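PDB 3TPF: ornithine carbamoyltransferase from Campylobacter jejuni subsp. jejuni, which catalyses the reversible transfer of the carbamoyl group from carbamoyl phosphate to L-ornithine, yielding L-citrulline and phosphate in the first of three steps from ornithine to L-arginine. Local coordinates for residues D36-M41 with A90-V95; T127-D132 with N160-T165; V217-T222 with I257-L262. All coordinates share one frame; numbering follows the deposited sequence.

Contact 1 (D36-M41 with A90-V95)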
loop_
_atom_site.group_PDB
_atom_site.type_symbol
_atom_site.label_atom_id
_atom_site.label_comp_id
_atom_site.label_asym_id
_atom_site.label_seq_id
_atom_site.Cartn_x
_atom_site.Cartn_y
_atom_site.Cartn_z
ATOM N N ASP B 36 16.532 -0.622 10.189
ATOM C CA ASP B 36 16.352 0.529 9.298
ATOM C C ASP B 36 16.572 0.289 7.785
ATOM O O ASP B 36 16.493 1.248 7.040
ATOM C CB ASP B 36 17.207 1.682 9.719
ATOM C CG ASP B 36 16.853 2.173 11.130
ATOM O OD1 ASP B 36 15.675 1.924 11.569
ATOM O OD2 ASP B 36 17.761 2.801 11.797
ATOM N N LYS B 37 16.778 -0.930 7.335
ATOM C CA LYS B 37 17.023 -1.129 5.985
ATOM C C LYS B 37 15.722 -1.162 5.150
ATOM O O LYS B 37 14.672 -1.455 5.650
ATOM C CB LYS B 37 17.740 -2.437 5.788
ATOM C CG LYS B 37 19.118 -2.486 6.415
ATOM C CD LYS B 37 20.224 -1.987 5.491
ATOM C CE LYS B 37 21.462 -1.694 6.345
ATOM N NZ LYS B 37 22.745 -2.236 5.828
ATOM N N THR B 38 15.801 -0.870 3.890
ATOM C CA THR B 38 14.557 -0.637 3.139
ATOM C C THR B 38 14.496 -1.507 1.894
ATOM O O THR B 38 15.517 -1.807 1.298
ATOM C CB THR B 38 14.351 0.824 2.642
ATOM O OG1 THR B 38 15.463 1.208 1.807
ATOM C CG2 THR B 38 14.274 1.719 3.755
ATOM N N LEU B 39 13.296 -1.953 1.612
ATOM C CA LEU B 39 13.096 -2.901 0.487
ATOM C C LEU B 39 11.991 -2.415 -0.384
ATOM O O LEU B 39 10.880 -2.223 0.076
ATOM C CB LEU B 39 12.730 -4.363 0.985
ATOM C CG LEU B 39 12.229 -5.228 -0.295
ATOM C CD1 LEU B 39 13.357 -5.698 -1.238
ATOM C CD2 LEU B 39 11.343 -6.425 0.003
ATOM N N ALA B 40 12.332 -2.167 -1.595
ATOM C CA ALA B 40 11.332 -1.691 -2.555
ATOM C C ALA B 40 10.741 -2.925 -3.131
ATOM O O ALA B 40 11.476 -3.778 -3.525
ATOM C CB ALA B 40 12.032 -0.939 -3.637
HETATM N N MSE B 41 9.451 -3.067 -3.175
HETATM C CA MSE B 41 8.897 -4.229 -3.818
HETATM C C MSE B 41 8.166 -3.803 -5.065
HETATM O O MSE B 41 7.140 -3.127 -5.005
HETATM C CB MSE B 41 7.917 -4.957 -2.921
HETATM C CG MSE B 41 8.586 -5.344 -1.637
HETATM SE SE MSE B 41 7.279 -6.189 -0.404
HETATM C CE MSE B 41 5.996 -4.684 -0.074
ATOM N N ALA B 90 18.617 3.585 -6.077
ATOM C CA ALA B 90 19.597 4.447 -5.449
ATOM C C ALA B 90 19.128 4.829 -4.107
ATOM O O ALA B 90 19.882 5.297 -3.270
ATOM C CB ALA B 90 19.849 5.663 -6.287
HETATM N N MSE B 91 17.843 4.646 -3.888
HETATM C CA MSE B 91 17.259 5.144 -2.625
HETATM C C MSE B 91 16.985 4.086 -1.611
HETATM O O MSE B 91 16.815 4.411 -0.430
HETATM C CB MSE B 91 15.968 5.820 -2.946
HETATM C CG MSE B 91 16.312 6.953 -3.886
HETATM SE SE MSE B 91 14.717 8.014 -4.350
HETATM C CE MSE B 91 14.605 9.052 -2.660
ATOM N N VAL B 92 16.911 2.830 -2.052
ATOM C CA VAL B 92 16.584 1.741 -1.139
ATOM C C VAL B 92 17.757 0.813 -1.022
ATOM O O VAL B 92 18.645 0.843 -1.838
ATOM C CB VAL B 92 15.360 0.948 -1.568
ATOM C CG1 VAL B 92 14.156 1.870 -1.618
ATOM C CG2 VAL B 92 15.645 0.165 -2.832
ATOM N N ASP B 93 17.724 -0.031 -0.018
ATOM C CA ASP B 93 18.760 -1.052 0.153
ATOM C C ASP B 93 18.581 -2.285 -0.686
ATOM O O ASP B 93 19.565 -2.918 -1.001
ATOM C CB ASP B 93 18.895 -1.403 1.630
ATOM C CG ASP B 93 19.178 -0.168 2.434
ATOM O OD1 ASP B 93 20.214 0.463 2.134
ATOM O OD2 ASP B 93 18.334 0.297 3.240
ATOM N N PHE B 94 17.357 -2.681 -0.982
ATOM C CA PHE B 94 17.119 -3.842 -1.779
ATOM C C PHE B 94 15.987 -3.619 -2.710
ATOM O O PHE B 94 15.095 -2.859 -2.363
ATOM C CB PHE B 94 16.699 -5.054 -0.945
ATOM C CG PHE B 94 17.558 -5.345 0.186
ATOM C CD1 PHE B 94 17.305 -4.813 1.401
ATOM C CD2 PHE B 94 18.656 -6.140 0.055
ATOM C CE1 PHE B 94 18.129 -5.041 2.480
ATOM C CE2 PHE B 94 19.516 -6.391 1.154
ATOM C CZ PHE B 94 19.242 -5.838 2.338
ATOM N N VAL B 95 15.924 -4.322 -3.830
ATOM C CA VAL B 95 14.754 -4.165 -4.670
ATOM C C VAL B 95 14.233 -5.516 -5.059
ATOM O O VAL B 95 14.980 -6.229 -5.722
ATOM C CB VAL B 95 15.067 -3.423 -5.962
ATOM C CG1 VAL B 95 13.889 -3.576 -6.954
ATOM C CG2 VAL B 95 15.417 -1.981 -5.670
#
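The carbonyl oxygen of Thr38 takes two backbone N-H groups from the facing segment: Phe94 N at 3.1 Å, lying in the carbonyl plane, and Asp93 N in a weaker, more bent bond. Asp93 N has a better-directed acceptor in the same residue, Thr38 OG1 at 3.2 Å, with 151° at the hydrogen. The hydroxyl reaches it because chi1 of 58° sets OG1 between the backbone N and the carbonyl carbon. Asp93 repays the grip from its own side chain: OD2 receives Thr38 N at 2.9 Å on its anti lone pair, so the two residues clasp one another just before strand 94-98 begins. From there the pairing becomes plain parallel sheet, with Leu39 beside Phe94 and Ala40 beside Val95, and Ala40 N donates to Phe94 O at 3.0 Å. These strands, 38-43 and 94-98, are the central pair of the four-stranded parallel sheet in the carbamoyl-phosphate-binding domain. Leu39 crosses Phe94 at about a right angle and sets CD1 on Phe94 CB, 3.4 Å away. On the face of the sheet carrying Ala40 and Val95, Ala40 CB meets Val92 CG2 at 3.9 Å. Lys37 lays its CD against Asp93 CG at 3.7 Å, again at about a right angle; its NZ is salt-bridged to Asp301, not to Asp93. Arg304 binds Asp93 O and makes a cation-pi contact with Phe94, while Leu56 of the second subunit packs on Thr38. With Asp93 N bonded to Thr38 OG1 and Thr38 N to Asp93 OD2, side chains supply polar partners where the pairing begins, before the regular ladder of backbone bonds takes over.

Contact 2 (T127-D132 with N160-T165)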
loop_
_atom_site.group_PDB
_atom_site.type_symbol
_atom_site.label_atom_id
_atom_site.label_comp_id
_atom_site.label_asym_id
_atom_site.label_seq_id
_atom_site.Cartn_x
_atom_site.Cartn_y
_atom_site.Cartn_z
ATOM N N THR B 127 13.174 -17.884 -5.250
ATOM C CA THR B 127 12.829 -17.772 -3.790
ATOM C C THR B 127 11.858 -18.923 -3.382
ATOM O O THR B 127 11.958 -19.516 -2.301
ATOM C CB THR B 127 12.212 -16.447 -3.378
ATOM O OG1 THR B 127 11.050 -16.211 -4.197
ATOM C CG2 THR B 127 13.179 -15.316 -3.517
ATOM N N GLN B 128 11.041 -19.353 -4.330
ATOM C CA GLN B 128 10.156 -20.483 -4.076
ATOM C C GLN B 128 10.943 -21.798 -3.857
ATOM O O GLN B 128 10.691 -22.593 -2.941
ATOM C CB GLN B 128 9.141 -20.622 -5.223
ATOM C CG GLN B 128 8.148 -21.729 -4.980
ATOM C CD GLN B 128 7.190 -21.507 -3.767
ATOM O OE1 GLN B 128 6.779 -20.369 -3.485
ATOM N NE2 GLN B 128 6.782 -22.623 -3.095
ATOM N N VAL B 129 11.871 -22.046 -4.764
ATOM C CA VAL B 129 12.668 -23.263 -4.644
ATOM C C VAL B 129 13.427 -23.211 -3.371
ATOM O O VAL B 129 13.525 -24.211 -2.710
ATOM C CB VAL B 129 13.506 -23.440 -5.844
ATOM C CG1 VAL B 129 14.586 -24.461 -5.599
ATOM C CG2 VAL B 129 12.588 -23.724 -7.031
ATOM N N LEU B 130 13.886 -22.049 -2.932
ATOM C CA LEU B 130 14.627 -22.039 -1.640
ATOM C C LEU B 130 13.714 -22.484 -0.545
ATOM O O LEU B 130 14.107 -23.188 0.376
ATOM C CB LEU B 130 15.150 -20.671 -1.283
ATOM C CG LEU B 130 16.486 -20.242 -1.824
ATOM C CD1 LEU B 130 16.693 -18.846 -1.428
ATOM C CD2 LEU B 130 17.620 -21.065 -1.321
ATOM N N GLY B 131 12.462 -22.054 -0.621
ATOM C CA GLY B 131 11.481 -22.398 0.449
ATOM C C GLY B 131 11.050 -23.865 0.481
ATOM O O GLY B 131 10.941 -24.500 1.518
ATOM N N ASP B 132 10.902 -24.399 -0.714
ATOM C CA ASP B 132 10.713 -25.818 -0.921
ATOM C C ASP B 132 11.866 -26.602 -0.278
ATOM O O ASP B 132 11.654 -27.494 0.528
ATOM C CB ASP B 132 10.608 -26.131 -2.424
ATOM C CG ASP B 132 9.298 -25.644 -3.026
ATOM O OD1 ASP B 132 8.455 -25.056 -2.280
ATOM O OD2 ASP B 132 9.026 -25.949 -4.239
ATOM N N ASN B 160 12.232 -25.150 -14.295
ATOM C CA ASN B 160 13.559 -24.653 -14.556
ATOM C C ASN B 160 14.368 -24.533 -13.252
ATOM O O ASN B 160 15.491 -24.995 -13.141
ATOM C CB ASN B 160 13.489 -23.267 -15.144
ATOM C CG ASN B 160 12.932 -23.235 -16.505
ATOM O OD1 ASN B 160 13.103 -24.154 -17.303
ATOM N ND2 ASN B 160 12.332 -22.112 -16.826
ATOM N N SER B 161 13.782 -23.878 -12.284
ATOM C CA SER B 161 14.488 -23.611 -11.072
ATOM C C SER B 161 14.709 -24.881 -10.276
ATOM O O SER B 161 15.777 -25.040 -9.640
ATOM C CB SER B 161 13.742 -22.602 -10.239
ATOM O OG SER B 161 13.742 -21.342 -10.870
ATOM N N TRP B 162 13.758 -25.831 -10.332
ATOM C CA TRP B 162 14.045 -27.165 -9.698
ATOM C C TRP B 162 15.143 -27.919 -10.431
ATOM O O TRP B 162 16.000 -28.550 -9.820
ATOM C CB TRP B 162 12.814 -28.028 -9.462
ATOM C CG TRP B 162 12.374 -27.921 -7.992
ATOM C CD1 TRP B 162 11.250 -27.365 -7.559
ATOM C CD2 TRP B 162 13.118 -28.285 -6.804
ATOM N NE1 TRP B 162 11.237 -27.337 -6.180
ATOM C CE2 TRP B 162 12.359 -27.919 -5.706
ATOM C CE3 TRP B 162 14.340 -28.869 -6.588
ATOM C CZ2 TRP B 162 12.739 -28.132 -4.409
ATOM C CZ3 TRP B 162 14.736 -29.093 -5.288
ATOM C CH2 TRP B 162 13.937 -28.699 -4.208
ATOM N N LEU B 163 15.129 -27.794 -11.733
ATOM C CA LEU B 163 16.090 -28.549 -12.534
ATOM C C LEU B 163 17.485 -28.094 -12.153
ATOM O O LEU B 163 18.344 -28.893 -11.781
ATOM C CB LEU B 163 15.846 -28.379 -14.052
ATOM C CG LEU B 163 16.896 -28.862 -15.040
ATOM C CD1 LEU B 163 17.211 -30.325 -14.752
ATOM C CD2 LEU B 163 16.449 -28.641 -16.490
ATOM N N ILE B 164 17.630 -26.783 -12.178
ATOM C CA ILE B 164 18.868 -26.081 -11.838
ATOM C C ILE B 164 19.364 -26.359 -10.455
ATOM O O ILE B 164 20.540 -26.622 -10.256
ATOM C CB ILE B 164 18.607 -24.570 -11.854
ATOM C CG1 ILE B 164 18.676 -24.090 -13.286
ATOM C CG2 ILE B 164 19.497 -23.761 -10.901
ATOM C CD1 ILE B 164 18.036 -22.716 -13.427
ATOM N N THR B 165 18.474 -26.211 -9.494
ATOM C CA THR B 165 18.850 -26.343 -8.088
ATOM C C THR B 165 19.250 -27.790 -7.795
ATOM O O THR B 165 20.201 -28.051 -7.052
ATOM C CB THR B 165 17.701 -26.003 -7.154
ATOM O OG1 THR B 165 17.258 -24.697 -7.441
ATOM C CG2 THR B 165 18.124 -26.113 -5.708
#
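Val129 spreads its two methyls over one face of the Trp162 indole, CG2 sitting 4.1 Å from the centroid of the five-membered ring in a CH-pi contact and CG1 above the middle of the whole ring system. This is a helix-helix junction across the two domains of the carbamoyltransferase fold: helix 126-138 comes from the carbamoyl-phosphate-binding part and helix 157-169 from the Asp/Orn-binding part. The short segments run 9.7 Å apart at closest approach and cross at -58°, and Val129 points from its helix toward the partner. Its CG2 also rests on Ser161 CB at 3.6 Å. With chi1 at 165°, CG1 stands anti to the backbone N and meets Thr165 tip to tip, 3.3 Å from Thr165 OG1. The valine is thus seated among Ser161 and Trp162, and Thr165 one turn further on. Asp132, a turn after Val129, holds the indole by its edge. Trp162 NE1 donates to Asp132 OD2 at 3.3 Å in a nearly straight bond, received on the anti lone pair, with carboxylate and ring close to coplanar. The bond fixes how the indole is turned, and Asp132 CB adds a carbon contact to Trp162 CZ2 at 3.5 Å. The contact is wholly buried, with Leu133 and Ile136 also packed against the tryptophan. Thr127 and Gln128, at the start of segment 127-132, are predicted to bind carbamoyl phosphate, so the contact adjoins the predicted site, and Ser161 OG accepts the N-H of His125, another predicted binding residue. The Thr165 hydroxyl turns back to its own helix: Ser161 O receives Thr165 OG1 at 2.7 Å and Thr165 N at 2.9 Å, from opposite faces of the carbonyl plane.

Contact 3 (V217-T222 with I257-L262)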
loop_
_atom_site.group_PDB
_atom_site.type_symbol
_atom_site.label_atom_id
_atom_site.label_comp_id
_atom_site.label_asym_id
_atom_site.label_seq_id
_atom_site.Cartn_x
_atom_site.Cartn_y
_atom_site.Cartn_z
ATOM N N VAL B 217 10.007 -36.974 -2.332
ATOM C CA VAL B 217 9.483 -35.620 -2.462
ATOM C C VAL B 217 8.839 -35.490 -3.840
ATOM O O VAL B 217 9.503 -35.699 -4.860
ATOM C CB VAL B 217 10.594 -34.546 -2.243
ATOM C CG1 VAL B 217 10.014 -33.146 -2.207
ATOM C CG2 VAL B 217 11.346 -34.795 -0.940
ATOM N N VAL B 218 7.525 -35.213 -3.848
ATOM C CA VAL B 218 6.799 -35.012 -5.100
ATOM C C VAL B 218 6.353 -33.591 -5.190
ATOM O O VAL B 218 5.752 -33.037 -4.276
ATOM C CB VAL B 218 5.552 -35.897 -5.234
ATOM C CG1 VAL B 218 4.821 -35.635 -6.545
ATOM C CG2 VAL B 218 5.873 -37.377 -5.086
ATOM N N ILE B 219 6.718 -32.965 -6.289
ATOM C CA ILE B 219 6.442 -31.544 -6.466
ATOM C C ILE B 219 5.606 -31.341 -7.681
ATOM O O ILE B 219 5.931 -31.862 -8.747
ATOM C CB ILE B 219 7.730 -30.755 -6.686
ATOM C CG1 ILE B 219 8.698 -31.004 -5.491
ATOM C CG2 ILE B 219 7.382 -29.309 -6.962
ATOM C CD1 ILE B 219 9.937 -30.149 -5.521
ATOM N N THR B 220 4.555 -30.556 -7.545
ATOM C CA THR B 220 3.747 -30.265 -8.692
ATOM C C THR B 220 3.354 -28.828 -8.678
ATOM O O THR B 220 3.607 -28.103 -7.723
ATOM C CB THR B 220 2.515 -31.154 -8.756
ATOM O OG1 THR B 220 1.950 -31.082 -10.062
ATOM C CG2 THR B 220 1.513 -30.747 -7.762
ATOM N N ASP B 221 2.747 -28.400 -9.765
ATOM C CA ASP B 221 2.366 -26.994 -9.932
ATOM C C ASP B 221 1.246 -26.853 -10.944
ATOM O O ASP B 221 0.981 -27.765 -11.753
ATOM C CB ASP B 221 3.579 -26.189 -10.404
ATOM C CG ASP B 221 3.377 -24.657 -10.318
ATOM O OD1 ASP B 221 2.402 -24.160 -9.677
ATOM O OD2 ASP B 221 4.227 -23.947 -10.898
ATOM N N THR B 222 0.601 -25.699 -10.923
ATOM C CA THR B 222 -0.490 -25.412 -11.871
ATOM C C THR B 222 -0.009 -25.630 -13.280
ATOM O O THR B 222 1.149 -25.447 -13.593
ATOM C CB THR B 222 -0.952 -23.947 -11.813
ATOM O OG1 THR B 222 -0.092 -23.183 -12.626
ATOM C CG2 THR B 222 -0.832 -23.343 -10.383
ATOM N N ILE B 257 6.453 -36.716 0.868
ATOM C CA ILE B 257 5.715 -35.454 0.999
ATOM C C ILE B 257 5.377 -34.869 -0.351
ATOM O O ILE B 257 6.107 -35.089 -1.338
ATOM C CB ILE B 257 6.452 -34.379 1.804
ATOM C CG1 ILE B 257 7.797 -34.039 1.184
ATOM C CG2 ILE B 257 6.687 -34.829 3.211
ATOM C CD1 ILE B 257 8.434 -32.820 1.844
ATOM N N LEU B 258 4.238 -34.183 -0.416
ATOM C CA LEU B 258 3.767 -33.535 -1.642
ATOM C C LEU B 258 3.936 -32.011 -1.479
ATOM O O LEU B 258 3.422 -31.427 -0.548
ATOM C CB LEU B 258 2.302 -33.867 -1.920
ATOM C CG LEU B 258 1.630 -33.063 -3.060
ATOM C CD1 LEU B 258 2.321 -33.384 -4.368
ATOM C CD2 LEU B 258 0.144 -33.320 -3.076
ATOM N N LEU B 259 4.654 -31.390 -2.377
ATOM C CA LEU B 259 4.850 -29.954 -2.357
ATOM C C LEU B 259 4.149 -29.299 -3.550
ATOM O O LEU B 259 4.086 -29.886 -4.621
ATOM C CB LEU B 259 6.322 -29.580 -2.430
ATOM C CG LEU B 259 7.208 -29.901 -1.244
ATOM C CD1 LEU B 259 8.594 -29.396 -1.518
ATOM C CD2 LEU B 259 6.582 -29.248 0.041
ATOM N N HIS B 260 3.544 -28.143 -3.302
ATOM C CA HIS B 260 2.849 -27.332 -4.280
ATOM C C HIS B 260 3.038 -25.879 -3.895
ATOM O O HIS B 260 2.824 -25.519 -2.760
ATOM C CB HIS B 260 1.364 -27.638 -4.262
ATOM C CG HIS B 260 0.618 -27.120 -5.457
ATOM N ND1 HIS B 260 0.696 -25.811 -5.883
ATOM C CD2 HIS B 260 -0.262 -27.736 -6.295
ATOM C CE1 HIS B 260 -0.080 -25.658 -6.946
ATOM N NE2 HIS B 260 -0.681 -26.807 -7.210
ATOM N N CYS B 261 3.428 -25.032 -4.836
ATOM C CA CYS B 261 3.763 -23.608 -4.511
ATOM C C CYS B 261 2.527 -22.786 -4.313
ATOM O O CYS B 261 2.564 -21.780 -3.631
ATOM C CB CYS B 261 4.638 -22.905 -5.543
ATOM S SG CYS B 261 3.936 -22.946 -7.216
ATOM N N LEU B 262 1.440 -23.231 -4.877
ATOM C CA LEU B 262 0.115 -22.593 -4.651
ATOM C C LEU B 262 -0.036 -21.410 -5.571
ATOM O O LEU B 262 0.944 -20.896 -6.067
ATOM C CB LEU B 262 -0.097 -22.079 -3.199
ATOM C CG LEU B 262 -0.165 -23.056 -2.031
ATOM C CD1 LEU B 262 -0.559 -22.335 -0.722
ATOM C CD2 LEU B 262 -1.208 -24.152 -2.344
#
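Two neighbouring parallel strands, 217-220 and 257-260, meet here at one side of the five-stranded Rossmann-like sheet of the Asp/Orn-binding domain, where 257-260 is the outermost strand within the chain. Val218 is bonded through both its backbone groups: its N gives to Ile257 O at 2.9 Å and its O takes Leu259 N at 2.7 Å, both nearly straight. Thr220 N then reaches Leu259 O at 3.0 Å. On one face Val217 CG1 touches Ile257 CG1 at 4.1 Å, the two side chains lying side by side, and Leu259 CD1 also touches Val217 CG1; helix 126-138 covers this face through Ile136. On the other, Val218 CG1 meets Leu258 CD1 at 4.0 Å. Beyond the strands the chains become loops bearing residues predicted to bind ligands: Asp221 for L-ornithine, Cys261 and Leu262 for carbamoyl phosphate. The carboxylate of Asp221 stands close to the Cys261 sulfur, OD1 to SG 3.1 Å. Asp221 CA lies over one face of the His260 imidazole, offset toward the rim, beside Thr220 O. The ring is held from both its nitrogens: NE2 is hydrogen-bonded to Glu269, and ND1 accepts Leu262 N at 2.9 Å, with the amide nitrogen near the ring plane.

Overall arrangement
Contacts 1 and 3 are parallel strand pairs in different sheets, one for each domain, with centres 32 Å apart on opposite sides of the chain's centre; contact 2 joins the domains through helices and lies nearest that centre. All three are mainly buried, but contact 1 has an exposed end. It borders the second subunit, as contact 3 meets the third through Leu262. Strand pairing in contact 1 starts with side-chain bonds, whereas contact 3 rests on backbone bonds and aliphatic faces. Contact 2 is almost entirely side-chain packing, with a single indole bond. Contacts 2 and 3 touch: Ile219 packs on Trp162, Leu259 on Asp132 and Cys261 on Gln128, so both helices of contact 2 pack against contact 3.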